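Side-chain contacts in citrate synthase (Metallosphaera sedula, PDB 6ABW), which probably condenses acetyl-CoA with oxaloacetate and water to give citrate and CoA, a step of the tricarboxylic acid cycle: residues A[110-113]-A[114-117]; A[80-83]-A[84-87]; A[299-302]-A[303-307]; A[326-329]-A[330-334]. All coordinates share one frame; numbering follows the deposited sequence.

Interaction 1. Residues A[110-113]-A[114-117]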
loop_
_atom_site.group_PDB
_atom_site.type_symbol
_atom_site.label_atom_id
_atom_site.label_comp_id
_atom_site.label_asym_id
_atom_site.label_seq_id
_atom_site.Cartn_x
_atom_site.Cartn_y
_atom_site.Cartn_z
ATOM N N THR A 110 -2.416 1.481 9.444
ATOM C CA THR A 110 -2.296 2.853 9.857
ATOM C C THR A 110 -1.032 3.046 10.697
ATOM O O THR A 110 -0.242 3.958 10.482
ATOM C CB THR A 110 -3.551 3.298 10.592
ATOM O OG1 THR A 110 -4.683 3.100 9.744
ATOM C CG2 THR A 110 -3.481 4.773 10.945
ATOM N N ALA A 111 -0.823 2.140 11.640
ATOM C CA ALA A 111 0.382 2.156 12.453
ATOM C C ALA A 111 1.662 1.994 11.664
ATOM O O ALA A 111 2.594 2.730 11.845
ATOM C CB ALA A 111 0.265 1.140 13.559
ATOM N N PHE A 112 1.666 1.133 10.653
ATOM C CA PHE A 112 2.846 0.964 9.800
ATOM C C PHE A 112 3.067 2.175 8.906
ATOM O O PHE A 112 4.224 2.474 8.615
ATOM C CB PHE A 112 2.785 -0.343 9.004
ATOM C CG PHE A 112 3.452 -1.442 9.707
ATOM C CD1 PHE A 112 2.829 -2.152 10.687
ATOM C CD2 PHE A 112 4.831 -1.655 9.477
ATOM C CE1 PHE A 112 3.531 -3.128 11.406
ATOM C CE2 PHE A 112 5.543 -2.607 10.210
ATOM C CZ PHE A 112 4.902 -3.312 11.193
ATOM N N SER A 113 1.986 2.913 8.549
ATOM C CA SER A 113 2.194 4.153 7.750
ATOM C C SER A 113 2.885 5.181 8.625
ATOM O O SER A 113 3.820 5.853 8.170
ATOM C CB SER A 113 0.934 4.823 7.105
ATOM O OG SER A 113 0.163 3.858 6.409
ATOM N N ALA A 114 2.476 5.261 9.889
ATOM C CA ALA A 114 3.144 6.164 10.822
ATOM C C ALA A 114 4.573 5.788 11.100
ATOM O O ALA A 114 5.442 6.636 11.135
ATOM C CB ALA A 114 2.349 6.269 12.128
ATOM N N LEU A 115 4.854 4.513 11.279
ATOM C CA LEU A 115 6.226 4.005 11.394
ATOM C C LEU A 115 7.044 4.316 10.155
ATOM O O LEU A 115 8.196 4.673 10.250
ATOM C CB LEU A 115 6.223 2.515 11.696
ATOM C CG LEU A 115 5.665 2.012 13.029
ATOM C CD1 LEU A 115 5.586 0.501 12.970
ATOM C CD2 LEU A 115 6.550 2.497 14.133
ATOM N N SER A 116 6.450 4.216 8.961
ATOM C CA SER A 116 7.138 4.609 7.788
ATOM C C SER A 116 7.574 6.094 7.776
ATOM O O SER A 116 8.712 6.398 7.390
ATOM C CB SER A 116 6.369 4.187 6.544
ATOM O OG SER A 116 7.009 4.553 5.350
ATOM N N SER A 117 6.708 6.982 8.211
ATOM C CA SER A 117 6.972 8.396 8.267
ATOM C C SER A 117 8.058 8.726 9.280
ATOM O O SER A 117 8.829 9.659 9.079
ATOM C CB SER A 117 5.670 9.115 8.655
ATOM O OG SER A 117 4.736 9.043 7.571
HETATM O O HOH W 1 5.021 7.146 5.486
#
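Residues 114-117 follow 110-113 as the next turn of helix 104-119, and four i to i+4 backbone bonds join the two. Leu-115 N to Ala-111 O is the straightest, 2.9 Å long with 168° at the hydrogen. Ser-116 N reaches Phe-112 O at 2.8 Å. Ser-117 N lies 3.1 Å from Ser-113 O. That carbonyl also accepts a bond from a water, 3.2 Å from Ser-113 O. The same water is 2.8 Å from Ser-117 OG, so it links the carbonyl to the serine hydroxyl one turn on.

Among the side chains, the leading contact is CH-pi. Leu-115 CD1 sits over the centre of one face of the Phe-112 ring, 4.1 Å from its centroid and only 7° off the ring normal. Phe-112 has an unusual first torsion, chi1 -92°, which sets its ring beneath that methyl. Both residues also pack on helix 128-151.

The serines make polar links. Ser-116 OG bonds to Asp-213 and to Lys-226 of the second subunit. Ser-113 OG bonds to Glu-109 O and to Ser-113 of the second subunit. The chemistry thus has two sides: Phe-112 and Leu-115 pack within the subunit, while the Ser-113 and Ser-116 hydroxyls also reach across to the second subunit.

Interaction 2. Residues A[80-83]-A[84-87]. With GOL (glycerol), chain C.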
loop_
_atom_site.group_PDB
_atom_site.type_symbol
_atom_site.label_atom_id
_atom_site.label_comp_id
_atom_site.label_asym_id
_atom_site.label_seq_id
_atom_site.Cartn_x
_atom_site.Cartn_y
_atom_site.Cartn_z
ATOM N N ALA A 80 19.166 -6.511 18.996
ATOM C CA ALA A 80 18.580 -5.571 18.003
ATOM C C ALA A 80 17.030 -5.574 18.078
ATOM O O ALA A 80 16.393 -4.506 18.077
ATOM C CB ALA A 80 19.038 -5.910 16.621
ATOM N N LEU A 81 16.437 -6.767 18.242
ATOM C CA LEU A 81 14.994 -6.844 18.484
ATOM C C LEU A 81 14.602 -6.105 19.743
ATOM O O LEU A 81 13.693 -5.271 19.730
ATOM C CB LEU A 81 14.495 -8.289 18.580
ATOM C CG LEU A 81 14.571 -9.059 17.307
ATOM C CD1 LEU A 81 14.443 -10.558 17.630
ATOM C CD2 LEU A 81 13.424 -8.677 16.349
ATOM N N ASP A 82 15.342 -6.350 20.847
ATOM C CA ASP A 82 15.019 -5.711 22.120
ATOM C C ASP A 82 15.029 -4.201 22.088
ATOM O O ASP A 82 14.145 -3.587 22.644
ATOM C CB ASP A 82 15.964 -6.124 23.238
ATOM C CG ASP A 82 15.759 -7.594 23.654
ATOM O OD1 ASP A 82 14.672 -8.181 23.358
ATOM O OD2 ASP A 82 16.675 -8.182 24.290
ATOM N N GLU A 83 15.963 -3.647 21.366
ATOM C CA GLU A 83 16.074 -2.161 21.395
ATOM C C GLU A 83 15.039 -1.555 20.431
ATOM O O GLU A 83 14.723 -0.406 20.568
ATOM C CB GLU A 83 17.497 -1.704 21.146
ATOM C CG GLU A 83 17.964 -1.829 19.743
ATOM C CD GLU A 83 19.447 -1.516 19.524
ATOM O OE1 GLU A 83 20.027 -2.091 18.540
ATOM O OE2 GLU A 83 20.022 -0.695 20.296
ATOM N N ALA A 84 14.512 -2.357 19.493
ATOM C CA ALA A 84 13.559 -1.855 18.507
ATOM C C ALA A 84 12.097 -1.865 18.983
ATOM O O ALA A 84 11.295 -1.211 18.363
ATOM C CB ALA A 84 13.718 -2.645 17.237
ATOM N N TYR A 85 11.723 -2.584 20.027
ATOM C CA TYR A 85 10.293 -2.675 20.425
ATOM C C TYR A 85 9.643 -1.341 20.668
ATOM O O TYR A 85 8.491 -1.164 20.315
ATOM C CB TYR A 85 10.091 -3.511 21.687
ATOM C CG TYR A 85 10.346 -4.984 21.455
ATOM C CD1 TYR A 85 9.622 -5.683 20.468
ATOM C CD2 TYR A 85 11.170 -5.709 22.308
ATOM C CE1 TYR A 85 9.840 -7.034 20.237
ATOM C CE2 TYR A 85 11.325 -7.089 22.178
ATOM C CZ TYR A 85 10.702 -7.735 21.112
ATOM O OH TYR A 85 10.875 -9.073 20.995
ATOM N N GLU A 86 10.356 -0.425 21.328
ATOM C CA GLU A 86 9.833 0.882 21.689
ATOM C C GLU A 86 9.604 1.707 20.420
ATOM O O GLU A 86 10.477 1.814 19.535
ATOM C CB GLU A 86 10.753 1.671 22.722
ATOM C CG GLU A 86 12.271 1.735 22.406
ATOM C CD GLU A 86 13.255 1.844 23.653
ATOM O OE1 GLU A 86 13.103 2.822 24.428
ATOM O OE2 GLU A 86 14.219 0.991 23.830
ATOM N N VAL A 87 8.378 2.221 20.298
ATOM C CA VAL A 87 8.034 3.194 19.240
ATOM C C VAL A 87 7.527 4.487 19.858
ATOM O O VAL A 87 7.149 4.484 20.992
ATOM C CB VAL A 87 6.964 2.610 18.290
ATOM C CG1 VAL A 87 7.573 1.350 17.630
ATOM C CG2 VAL A 87 5.649 2.275 18.989
HETATM C C1 GOL C . 14.770 -11.520 21.677
HETATM O O1 GOL C . 14.813 -12.923 21.970
HETATM C C2 GOL C . 13.356 -11.000 21.985
HETATM O O2 GOL C . 13.285 -9.650 21.577
HETATM C C3 GOL C . 12.905 -11.016 23.449
HETATM O O3 GOL C . 13.991 -10.644 24.303
HETATM O O HOH W 2 12.732 -1.288 23.137
HETATM O O HOH W 3 13.035 1.522 19.163
#
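Asp-82 and Tyr-85 both have chi1 near -70°, with CG beside the backbone N, and this brings Tyr-85 CE2 to 3.7 Å from Asp-82 OD1. The same tyrosine torsion lays the ring across the backbone, with Leu-81 O 3.6 Å above the plane of the Tyr-85 ring and over its centre.

A glycerol, probably from the crystallisation liquor, joins the two polar ends. Its O2 donates to Asp-82 OD1 at 2.7 Å. Glycerol O2 also lies at the edge of the Tyr-85 ring, 2.5 Å from Tyr-85 OH.

The backbone bonds are weak. Ala-84 N is shared between Ala-80 O and Leu-81 O. Waters take over from there. One donates to Asp-82 O and to Glu-86 OE2, and accepts from Glu-86 N at 3.1 Å. Another donates to Glu-83 O and to Glu-86 O, the latter at 2.6 Å.

A leucine in place of Tyr-85 would probably leave Leu-81 O without its ring cover and open a gap beside Phe-164 and Pro-158.

The arrangement is that of a helix C-terminal end, where direct i to i+4 bonding gives way to water bridges as helix 71-84 passes into the loop before helix 89-97.

Interaction 3. Residues A[299-302]-A[303-307]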
loop_
_atom_site.group_PDB
_atom_site.type_symbol
_atom_site.label_atom_id
_atom_site.label_comp_id
_atom_site.label_asym_id
_atom_site.label_seq_id
_atom_site.Cartn_x
_atom_site.Cartn_y
_atom_site.Cartn_z
ATOM N N LYS A 299 -13.237 -27.318 23.532
ATOM C CA LYS A 299 -14.426 -27.565 22.781
ATOM C C LYS A 299 -14.196 -27.311 21.272
ATOM O O LYS A 299 -14.596 -28.142 20.400
ATOM C CB LYS A 299 -15.500 -26.647 23.369
ATOM C CG LYS A 299 -16.907 -26.809 22.926
ATOM C CD LYS A 299 -17.793 -25.710 23.524
ATOM C CE LYS A 299 -17.510 -24.332 22.895
ATOM N NZ LYS A 299 -18.687 -23.407 22.996
ATOM N N TYR A 300 -13.548 -26.184 20.955
ATOM C CA TYR A 300 -13.260 -25.838 19.545
ATOM C C TYR A 300 -12.283 -26.797 18.905
ATOM O O TYR A 300 -12.469 -27.130 17.755
ATOM C CB TYR A 300 -12.849 -24.357 19.443
ATOM C CG TYR A 300 -13.994 -23.414 19.744
ATOM C CD1 TYR A 300 -15.285 -23.602 19.204
ATOM C CD2 TYR A 300 -13.827 -22.366 20.625
ATOM C CE1 TYR A 300 -16.335 -22.746 19.512
ATOM C CE2 TYR A 300 -14.866 -21.481 20.906
ATOM C CZ TYR A 300 -16.105 -21.656 20.310
ATOM O OH TYR A 300 -17.157 -20.804 20.548
ATOM N N PHE A 301 -11.290 -27.258 19.629
ATOM C CA PHE A 301 -10.315 -28.214 19.174
ATOM C C PHE A 301 -11.027 -29.536 18.880
ATOM O O PHE A 301 -10.835 -30.113 17.834
ATOM C CB PHE A 301 -9.159 -28.462 20.161
ATOM C CG PHE A 301 -8.231 -29.555 19.724
ATOM C CD1 PHE A 301 -7.336 -29.351 18.685
ATOM C CD2 PHE A 301 -8.290 -30.822 20.296
ATOM C CE1 PHE A 301 -6.455 -30.344 18.242
ATOM C CE2 PHE A 301 -7.465 -31.865 19.808
ATOM C CZ PHE A 301 -6.536 -31.616 18.797
ATOM N N GLU A 302 -11.960 -29.911 19.761
ATOM C CA GLU A 302 -12.737 -31.160 19.573
ATOM C C GLU A 302 -13.651 -31.057 18.395
ATOM O O GLU A 302 -13.780 -31.991 17.644
ATOM C CB GLU A 302 -13.535 -31.501 20.842
ATOM C CG GLU A 302 -12.577 -31.860 21.982
ATOM C CD GLU A 302 -13.257 -32.391 23.256
ATOM O OE1 GLU A 302 -14.522 -32.501 23.255
ATOM O OE2 GLU A 302 -12.513 -32.682 24.260
ATOM N N ILE A 303 -14.282 -29.902 18.197
ATOM C CA ILE A 303 -15.116 -29.711 17.002
ATOM C C ILE A 303 -14.251 -29.760 15.732
ATOM O O ILE A 303 -14.599 -30.404 14.756
ATOM C CB ILE A 303 -15.875 -28.384 17.049
ATOM C CG1 ILE A 303 -16.951 -28.415 18.151
ATOM C CG2 ILE A 303 -16.482 -28.111 15.686
ATOM C CD1 ILE A 303 -17.323 -27.026 18.626
ATOM N N ALA A 304 -13.103 -29.066 15.756
ATOM C CA ALA A 304 -12.210 -29.075 14.568
ATOM C C ALA A 304 -11.749 -30.475 14.226
ATOM O O ALA A 304 -11.760 -30.863 13.049
ATOM C CB ALA A 304 -10.966 -28.247 14.853
ATOM N N GLN A 305 -11.388 -31.231 15.254
ATOM C CA GLN A 305 -10.904 -32.588 15.018
ATOM C C GLN A 305 -12.012 -33.490 14.363
ATOM O O GLN A 305 -11.743 -34.262 13.431
ATOM C CB GLN A 305 -10.274 -33.195 16.292
ATOM C CG GLN A 305 -9.763 -34.613 16.092
ATOM C CD GLN A 305 -8.504 -34.957 16.922
ATOM O OE1 GLN A 305 -7.590 -35.633 16.423
ATOM N NE2 GLN A 305 -8.443 -34.455 18.149
ATOM N N LYS A 306 -13.232 -33.347 14.824
ATOM C CA LYS A 306 -14.357 -34.101 14.247
ATOM C C LYS A 306 -14.640 -33.658 12.813
ATOM O O LYS A 306 -14.855 -34.495 11.912
ATOM C CB LYS A 306 -15.606 -33.869 15.093
ATOM C CG LYS A 306 -16.795 -34.700 14.660
ATOM C CD LYS A 306 -16.494 -36.202 14.376
ATOM C CE LYS A 306 -17.787 -36.940 14.008
ATOM N NZ LYS A 306 -17.575 -38.419 14.048
ATOM N N LEU A 307 -14.619 -32.343 12.564
ATOM C CA LEU A 307 -14.742 -31.856 11.160
ATOM C C LEU A 307 -13.637 -32.318 10.262
ATOM O O LEU A 307 -13.843 -32.631 9.042
ATOM C CB LEU A 307 -14.818 -30.334 11.105
ATOM C CG LEU A 307 -16.123 -29.652 11.116
ATOM C CD1 LEU A 307 -15.898 -28.132 10.964
ATOM C CD2 LEU A 307 -17.089 -30.220 10.043
#
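Tyr-300 with Ile-303, and Phe-301 with Gln-305, are contacts between side chains three and four residues apart along helix 295-315. This helix packs against helices 233-244, 278-292 and 325-335.

Four i to i+4 bonds carry the backbone. Ile-303 N to Lys-299 O is 2.8 Å, and Ala-304 N to Tyr-300 O is 2.9 Å.

Tyr-300 and Ile-303 lie side by side and point the same way, with Tyr-300 CD1 4.0 Å from Ile-303 CD1. The isoleucine keeps CG1 beside its backbone N, chi1 -69°, and this runs Ile-303 CD1 back over Lys-299 O at 3.4 Å. Lys-299 also covers one face of the Tyr-300 ring, its CE 3.9 Å above the ring plane toward the rim. Tyr-300 further meets Phe-238 and Tyr-333 edge-to-face.

Phe-301 and Gln-305 also run alongside each other. Gln-305 NE2 comes 3.2 Å from Phe-301 CE2, with the amide turned 73° from the ring plane. The other end of that amide, OE1, bonds to Lys-284 of helix 278-292, which would limit its rotation. Lys-306 forms a salt bridge with Glu-251.

Such close packing of neighbouring helices is characteristic of the largely helical citrate synthase fold, and here it lies near the acetyl-CoA pocket, with the side chain of Ala-304 about 13 Å from the bound acetyl-CoA.

Interaction 4. Residues A[326-329]-A[330-334]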
loop_
_atom_site.group_PDB
_atom_site.type_symbol
_atom_site.label_atom_id
_atom_site.label_comp_id
_atom_site.label_asym_id
_atom_site.label_seq_id
_atom_site.Cartn_x
_atom_site.Cartn_y
_atom_site.Cartn_z
ATOM N N PHE A 326 -6.816 -24.239 8.861
ATOM C CA PHE A 326 -7.818 -25.057 9.540
ATOM C C PHE A 326 -7.631 -25.066 11.056
ATOM O O PHE A 326 -8.593 -24.937 11.791
ATOM C CB PHE A 326 -7.853 -26.519 8.968
ATOM C CG PHE A 326 -9.097 -27.284 9.389
ATOM C CD1 PHE A 326 -10.286 -27.032 8.817
ATOM C CD2 PHE A 326 -9.049 -28.156 10.473
ATOM C CE1 PHE A 326 -11.416 -27.701 9.235
ATOM C CE2 PHE A 326 -10.162 -28.842 10.879
ATOM C CZ PHE A 326 -11.337 -28.629 10.267
ATOM N N TYR A 327 -6.389 -25.273 11.521
ATOM C CA TYR A 327 -6.063 -25.338 12.933
ATOM C C TYR A 327 -5.329 -24.101 13.491
ATOM O O TYR A 327 -5.128 -24.025 14.688
ATOM C CB TYR A 327 -5.201 -26.567 13.204
ATOM C CG TYR A 327 -5.973 -27.852 13.275
ATOM C CD1 TYR A 327 -6.783 -28.085 14.351
ATOM C CD2 TYR A 327 -5.846 -28.829 12.323
ATOM C CE1 TYR A 327 -7.498 -29.267 14.456
ATOM C CE2 TYR A 327 -6.567 -30.038 12.401
ATOM C CZ TYR A 327 -7.393 -30.235 13.463
ATOM O OH TYR A 327 -8.146 -31.407 13.628
ATOM N N SER A 328 -5.011 -23.102 12.667
ATOM C CA SER A 328 -4.243 -21.959 13.211
ATOM C C SER A 328 -5.100 -21.146 14.178
ATOM O O SER A 328 -4.639 -20.751 15.270
ATOM C CB SER A 328 -3.705 -21.097 12.046
ATOM O OG SER A 328 -4.769 -20.575 11.241
ATOM N N GLY A 329 -6.371 -20.929 13.827
ATOM C CA GLY A 329 -7.310 -20.286 14.670
ATOM C C GLY A 329 -7.483 -20.957 16.020
ATOM O O GLY A 329 -7.583 -20.303 17.074
ATOM N N VAL A 330 -7.544 -22.280 16.030
ATOM C CA VAL A 330 -7.580 -23.028 17.265
ATOM C C VAL A 330 -6.391 -22.698 18.167
ATOM O O VAL A 330 -6.580 -22.498 19.351
ATOM C CB VAL A 330 -7.711 -24.553 17.053
ATOM C CG1 VAL A 330 -7.779 -25.273 18.425
ATOM C CG2 VAL A 330 -8.975 -24.833 16.253
ATOM N N VAL A 331 -5.184 -22.646 17.637
ATOM C CA VAL A 331 -3.990 -22.243 18.378
ATOM C C VAL A 331 -4.148 -20.817 18.895
ATOM O O VAL A 331 -3.982 -20.549 20.103
ATOM C CB VAL A 331 -2.721 -22.387 17.529
ATOM C CG1 VAL A 331 -1.521 -21.828 18.231
ATOM C CG2 VAL A 331 -2.437 -23.856 17.224
ATOM N N PHE A 332 -4.514 -19.897 18.021
ATOM C CA PHE A 332 -4.605 -18.500 18.460
ATOM C C PHE A 332 -5.670 -18.273 19.530
ATOM O O PHE A 332 -5.443 -17.556 20.554
ATOM C CB PHE A 332 -4.874 -17.572 17.268
ATOM C CG PHE A 332 -3.824 -17.582 16.202
ATOM C CD1 PHE A 332 -2.463 -17.630 16.479
ATOM C CD2 PHE A 332 -4.251 -17.484 14.840
ATOM C CE1 PHE A 332 -1.539 -17.601 15.478
ATOM C CE2 PHE A 332 -3.262 -17.448 13.853
ATOM C CZ PHE A 332 -1.946 -17.459 14.230
ATOM N N TYR A 333 -6.796 -18.916 19.349
ATOM C CA TYR A 333 -7.880 -18.847 20.348
ATOM C C TYR A 333 -7.440 -19.408 21.693
ATOM O O TYR A 333 -7.692 -18.770 22.722
ATOM C CB TYR A 333 -9.106 -19.619 19.844
ATOM C CG TYR A 333 -10.325 -19.323 20.649
ATOM C CD1 TYR A 333 -11.077 -18.200 20.410
ATOM C CD2 TYR A 333 -10.673 -20.149 21.722
ATOM C CE1 TYR A 333 -12.226 -17.952 21.163
ATOM C CE2 TYR A 333 -11.784 -19.895 22.491
ATOM C CZ TYR A 333 -12.543 -18.803 22.219
ATOM O OH TYR A 333 -13.661 -18.592 22.995
ATOM N N ALA A 334 -6.743 -20.531 21.670
ATOM C CA ALA A 334 -6.301 -21.227 22.903
ATOM C C ALA A 334 -5.276 -20.339 23.644
ATOM O O ALA A 334 -5.181 -20.379 24.846
ATOM C CB ALA A 334 -5.681 -22.542 22.507
HETATM O O HOH W 4 -8.765 -23.045 13.419
#
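Tyr-333 N donates to Gly-329 O at 2.8 Å, and Phe-332 N to Ser-328 O at 2.9 Å. Both are nearly straight, 165° at the hydrogen. Val-331 N to Tyr-327 O is longer.

One turn earlier the pattern breaks. Phe-326 O and Val-330 N stand 5.1 Å apart, and a water fills the place of the direct bond. It donates to Phe-326 O and accepts from Val-330 N at 3.0 Å. This is a water-inserted turn at the start of helix 325-335, just after Asp-325, a predicted active-site residue. Tyr-327 has a phi of -106°, which fits the opened turn.

Further out, the Phe-332 ring also lies against Ser-328 O. Ser-328 O is 3.2 Å above the plane of the Phe-332 ring, offset toward its rim, because Phe-332 folds its ring back over the preceding turn with chi1 at -61°. Phe-332 CE2 meets Ser-328 CB at 4.1 Å. With an alanine in place of Phe-332, Ser-328 O is likely to lose its ring cover, and a gap would open beside Ser-328 CB.

Ser-328 OG bonds to Tyr-192, and Tyr-327 OH to Glu-308. Val-330 CG2 approaches Tyr-327 CD1 obliquely at 4.4 Å. Phe-326 meets Phe-268, an acetyl-CoA-binding residue, edge-to-face.

How the interactions relate
The four contacts form two pairs. Interactions 3 and 4 lie on consecutive helices with centres about 11 Å apart. They touch where Ala-304 CB meets Tyr-327 CE1 at 3.6 Å and Tyr-300 CD2 meets Tyr-333 CE2 at 3.7 Å. Interaction 4 is the nearer to the ligand: the Phe-326 side chain is about 8 Å from the bound acetyl-CoA. Interaction 3 forms a layer behind it. Interactions 1 and 2 lie away from the active site and acetyl-CoA, with centres about 16 Å apart, and meet through Leu-115 CD2 and Val-87 CG1 at 3.8 Å. Interaction 1 faces the second subunit. Its centre is about 28 Å from that of interaction 4, across the chain's centre.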